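PDB 4ME3: DNA replication licensing factor MCM related protein from Thermoplasma acidophilum, which probably acts as an ATP-dependent DNA helicase in replication, binding single-stranded DNA, and is represented by its zinc-containing N-terminal domain. Local coordinates for residues Q196-E202 and Q214-T220. Sequence-based numbering, arbitrary orientation.
Sequences QKVEIQE and QRITIIT
Val198 and Ile218 form a hydrogen-bonded antiparallel pair, Val198 N to Ile218 O at 2.9 Å and Ile218 N to Val198 O at 2.7 Å. Gln196 with Thr220 and Ile200 with Ile216 each repeat this pair of backbone hydrogen bonds, and the N-to-C directions of segments 196-201 and 215-220 are 152° apart. Beyond the non-hydrogen-bonded Gln201-Arg215 pair, Glu202 N bonds Gln214 O, while Glu202 OE1 accepts Gln214 N at 2.9 Å and also salt-bridges Arg113.

Side chains alternate between two faces. On the buried one, the side chains of Ile218 and Ile200 cross at about a right angle, Ile218 CD1 pressing tightly on Ile200 CG2 at 3.4 Å. On the other, Glu199 is extended with CG anti to N (chi1 178°): Arg215 NH1 donates to Glu199 OE2 at 2.8 Å in a salt bridge, from above the carboxylate plane yet within the guanidinium plane. Gln201 OE1, bonded to Arg131, lies over a guanidinium face. A water 3.0 Å from Glu199 OE1 links it to Thr217 OG1. With an alanine in place of this glutamate, Arg215 would probably lose its carboxylate mate and the water its link to Thr217. Strands 123-147 (antiparallel to 191-201) and 250-261 (parallel to 215-221) extend the sheet into the OB-fold beta-barrel.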
ATOM      1  N   GLN A 196      11.614  -2.544  -1.836  1.00 11.17           N
ATOM      2  CA  GLN A 196      12.834  -1.995  -2.396  1.00 11.86           C
ATOM      3  C   GLN A 196      12.717  -0.481  -2.373  1.00 14.87           C
ATOM      4  O   GLN A 196      11.654   0.062  -2.666  1.00 12.89           O
ATOM      5  CB  GLN A 196      13.024  -2.485  -3.830  1.00 12.43           C
ATOM      6  CG  GLN A 196      14.320  -2.037  -4.478  1.00 13.78           C
ATOM      7  CD  GLN A 196      14.467  -2.549  -5.891  1.00 15.69           C
ATOM      8  OE1 GLN A 196      13.498  -2.597  -6.653  1.00 15.88           O
ATOM      9  NE2 GLN A 196      15.683  -2.936  -6.257  1.00 15.63           N
ATOM     10  N   LYS A 197      13.797   0.198  -2.007  1.00 11.31           N
ATOM     11  CA  LYS A 197      13.823   1.652  -2.096  1.00 10.06           C
ATOM     12  C   LYS A 197      14.604   2.049  -3.333  1.00 14.68           C
ATOM     13  O   LYS A 197      15.651   1.472  -3.632  1.00 14.80           O
ATOM     14  CB  LYS A 197      14.441   2.282  -0.849  1.00 13.40           C
ATOM     15  CG  LYS A 197      13.814   1.819   0.451  1.00 15.58           C
ATOM     16  CD  LYS A 197      14.228   2.711   1.605  1.00 23.80           C
ATOM     17  CE  LYS A 197      13.643   2.227   2.920  1.00 28.40           C
ATOM     18  NZ  LYS A 197      14.081   3.081   4.060  1.00 29.70           N
ATOM     19  N   VAL A 198      14.079   3.036  -4.048  1.00  8.65           N
ATOM     20  CA  VAL A 198      14.663   3.500  -5.290  1.00  9.35           C
ATOM     21  C   VAL A 198      14.757   5.019  -5.263  1.00 15.73           C
ATOM     22  O   VAL A 198      13.750   5.707  -5.094  1.00 15.88           O
ATOM     23  CB  VAL A 198      13.798   3.075  -6.493  1.00 10.12           C
ATOM     24  CG1 VAL A 198      14.420   3.529  -7.797  1.00 12.44           C
ATOM     25  CG2 VAL A 198      13.599   1.556  -6.490  1.00 14.10           C
ATOM     26  N   GLU A 199      15.963   5.545  -5.418  1.00 11.38           N
ATOM     27  CA  GLU A 199      16.139   6.992  -5.469  1.00 10.98           C
ATOM     28  C   GLU A 199      16.150   7.470  -6.908  1.00 12.39           C
ATOM     29  O   GLU A 199      16.912   6.964  -7.726  1.00 12.68           O
ATOM     30  CB  GLU A 199      17.437   7.412  -4.779  1.00 13.83           C
ATOM     31  CG  GLU A 199      17.685   8.908  -4.858  1.00 19.23           C
ATOM     32  CD  GLU A 199      18.937   9.334  -4.123  1.00 29.79           C
ATOM     33  OE1 GLU A 199      18.809   9.955  -3.047  1.00 31.16           O
ATOM     34  OE2 GLU A 199      20.045   9.054  -4.626  1.00 30.14           O
ATOM     35  N   ILE A 200      15.296   8.441  -7.220  1.00 10.54           N
ATOM     36  CA  ILE A 200      15.293   9.044  -8.546  1.00  9.52           C
ATOM     37  C   ILE A 200      15.731  10.505  -8.474  1.00 10.49           C
ATOM     38  O   ILE A 200      15.656  11.137  -7.425  1.00 14.13           O
ATOM     39  CB  ILE A 200      13.911   8.956  -9.229  1.00 12.92           C
ATOM     40  CG1 ILE A 200      12.857   9.736  -8.442  1.00 13.50           C
ATOM     41  CG2 ILE A 200      13.486   7.500  -9.380  1.00 13.99           C
ATOM     42  CD1 ILE A 200      11.569   9.949  -9.218  1.00 19.20           C
ATOM     43  N   GLN A 201      16.184  11.029  -9.603  1.00 14.11           N
ATOM     44  CA  GLN A 201      16.648  12.406  -9.678  1.00 15.10           C
ATOM     45  C   GLN A 201      15.994  13.114 -10.853  1.00 13.92           C
ATOM     46  O   GLN A 201      15.653  12.488 -11.854  1.00 15.28           O
ATOM     47  CB  GLN A 201      18.168  12.436  -9.842  1.00 16.19           C
ATOM     48  CG  GLN A 201      18.763  13.826  -9.768  1.00 24.55           C
ATOM     49  CD  GLN A 201      20.275  13.811  -9.834  1.00 33.39           C
ATOM     50  OE1 GLN A 201      20.872  12.907 -10.418  1.00 31.74           O
ATOM     51  NE2 GLN A 201      20.904  14.812  -9.224  1.00 33.53           N
ATOM     52  N   GLU A 202      15.820  14.426 -10.731  1.00 13.87           N
ATOM     53  CA  GLU A 202      15.252  15.212 -11.814  1.00 20.69           C
ATOM     54  C   GLU A 202      16.133  15.092 -13.048  1.00 21.06           C
ATOM     55  O   GLU A 202      17.356  15.049 -12.939  1.00 24.17           O
ATOM     56  CB  GLU A 202      15.136  16.682 -11.405  1.00 23.46           C
ATOM     57  CG  GLU A 202      14.125  16.937 -10.302  1.00 18.01           C
ATOM     58  CD  GLU A 202      13.989  18.409  -9.962  1.00 27.11           C
ATOM     59  OE1 GLU A 202      14.997  19.015  -9.548  1.00 22.90           O
ATOM     60  OE2 GLU A 202      12.875  18.957 -10.114  1.00 27.01           O
ATOM     61  N   GLN A 214      17.146  17.789  -8.092  1.00 20.72           N
ATOM     62  CA  GLN A 214      16.814  17.260  -6.772  1.00 16.89           C
ATOM     63  C   GLN A 214      16.450  15.779  -6.847  1.00 16.40           C
ATOM     64  O   GLN A 214      16.169  15.253  -7.923  1.00 18.65           O
ATOM     65  CB  GLN A 214      15.674  18.071  -6.143  1.00 16.88           C
ATOM     66  CG  GLN A 214      16.083  19.505  -5.821  1.00 21.87           C
ATOM     67  CD  GLN A 214      14.979  20.320  -5.163  1.00 29.43           C
ATOM     68  OE1 GLN A 214      14.031  19.774  -4.598  1.00 23.15           O
ATOM     69  NE2 GLN A 214      15.104  21.639  -5.235  1.00 29.66           N
ATOM     70  N   ARG A 215      16.465  15.115  -5.698  1.00 16.24           N
ATOM     71  CA  ARG A 215      16.207  13.682  -5.640  1.00 16.37           C
ATOM     72  C   ARG A 215      15.066  13.363  -4.688  1.00 19.46           C
ATOM     73  O   ARG A 215      14.753  14.140  -3.788  1.00 15.40           O
ATOM     74  CB  ARG A 215      17.469  12.941  -5.193  1.00 19.87           C
ATOM     75  CG  ARG A 215      18.640  13.095  -6.145  1.00 19.90           C
ATOM     76  CD  ARG A 215      19.933  12.556  -5.548  1.00 29.83           C
ATOM     77  NE  ARG A 215      21.049  12.674  -6.490  1.00 29.99           N
ATOM     78  CZ  ARG A 215      21.706  11.653  -7.038  1.00 40.42           C
ATOM     79  NH1 ARG A 215      21.399  10.394  -6.745  1.00 32.35           N
ATOM     80  NH2 ARG A 215      22.696  11.894  -7.886  1.00 36.64           N
ATOM     81  N   ILE A 216      14.432  12.217  -4.904  1.00 10.23           N
ATOM     82  CA  ILE A 216      13.435  11.724  -3.973  1.00 11.42           C
ATOM     83  C   ILE A 216      13.450  10.207  -3.999  1.00 12.01           C
ATOM     84  O   ILE A 216      13.763   9.605  -5.023  1.00 13.52           O
ATOM     85  CB  ILE A 216      12.021  12.238  -4.311  1.00 11.60           C
ATOM     86  CG1 ILE A 216      11.059  11.902  -3.172  1.00 13.48           C
ATOM     87  CG2 ILE A 216      11.527  11.648  -5.636  1.00 12.42           C
ATOM     88  CD1 ILE A 216       9.703  12.583  -3.286  1.00 14.18           C
ATOM     89  N   THR A 217      13.133   9.599  -2.863  1.00 10.24           N
ATOM     90  CA  THR A 217      13.101   8.146  -2.766  1.00 11.70           C
ATOM     91  C   THR A 217      11.697   7.614  -2.968  1.00 13.34           C
ATOM     92  O   THR A 217      10.721   8.188  -2.484  1.00 11.49           O
ATOM     93  CB  THR A 217      13.621   7.655  -1.411  1.00 14.69           C
ATOM     94  OG1 THR A 217      15.010   7.974  -1.297  1.00 15.54           O
ATOM     95  CG2 THR A 217      13.447   6.146  -1.280  1.00 19.02           C
ATOM     96  N   ILE A 218      11.617   6.507  -3.694  1.00 12.46           N
ATOM     97  CA  ILE A 218      10.364   5.831  -3.955  1.00 10.68           C
ATOM     98  C   ILE A 218      10.417   4.495  -3.240  1.00 13.95           C
ATOM     99  O   ILE A 218      11.428   3.792  -3.305  1.00 11.42           O
ATOM    100  CB  ILE A 218      10.175   5.573  -5.457  1.00 10.75           C
ATOM    101  CG1 ILE A 218      10.286   6.883  -6.242  1.00 19.51           C
ATOM    102  CG2 ILE A 218       8.828   4.917  -5.719  1.00 12.09           C
ATOM    103  CD1 ILE A 218      10.689   6.685  -7.669  1.00 29.27           C
ATOM    104  N   ILE A 219       9.341   4.160  -2.538  1.00 12.01           N
ATOM    105  CA  ILE A 219       9.200   2.842  -1.937  1.00 10.76           C
ATOM    106  C   ILE A 219       8.367   1.988  -2.882  1.00 12.70           C
ATOM    107  O   ILE A 219       7.233   2.333  -3.198  1.00 11.65           O
ATOM    108  CB  ILE A 219       8.506   2.907  -0.562  1.00 14.59           C
ATOM    109  CG1 ILE A 219       9.325   3.752   0.420  1.00 16.31           C
ATOM    110  CG2 ILE A 219       8.299   1.507   0.005  1.00 16.33           C
ATOM    111  CD1 ILE A 219      10.746   3.292   0.608  1.00 28.34           C
ATOM    112  N   THR A 220       8.941   0.885  -3.351  1.00 12.75           N
ATOM    113  CA  THR A 220       8.213  -0.050  -4.197  1.00 13.30           C
ATOM    114  C   THR A 220       8.021  -1.353  -3.435  1.00 18.41           C
ATOM    115  O   THR A 220       8.980  -1.916  -2.913  1.00 14.25           O
ATOM    116  CB  THR A 220       8.953  -0.328  -5.521  1.00 13.20           C
ATOM    117  OG1 THR A 220      10.235  -0.919  -5.255  1.00 14.12           O
ATOM    118  CG2 THR A 220       9.144   0.960  -6.305  1.00 11.63           C
TER
HETATM  119  O   HOH W   1      11.276  -1.515  -8.302  1.00 16.00           O
HETATM  120  O   HOH W   2      16.163  10.698  -1.943  1.00 25.24           O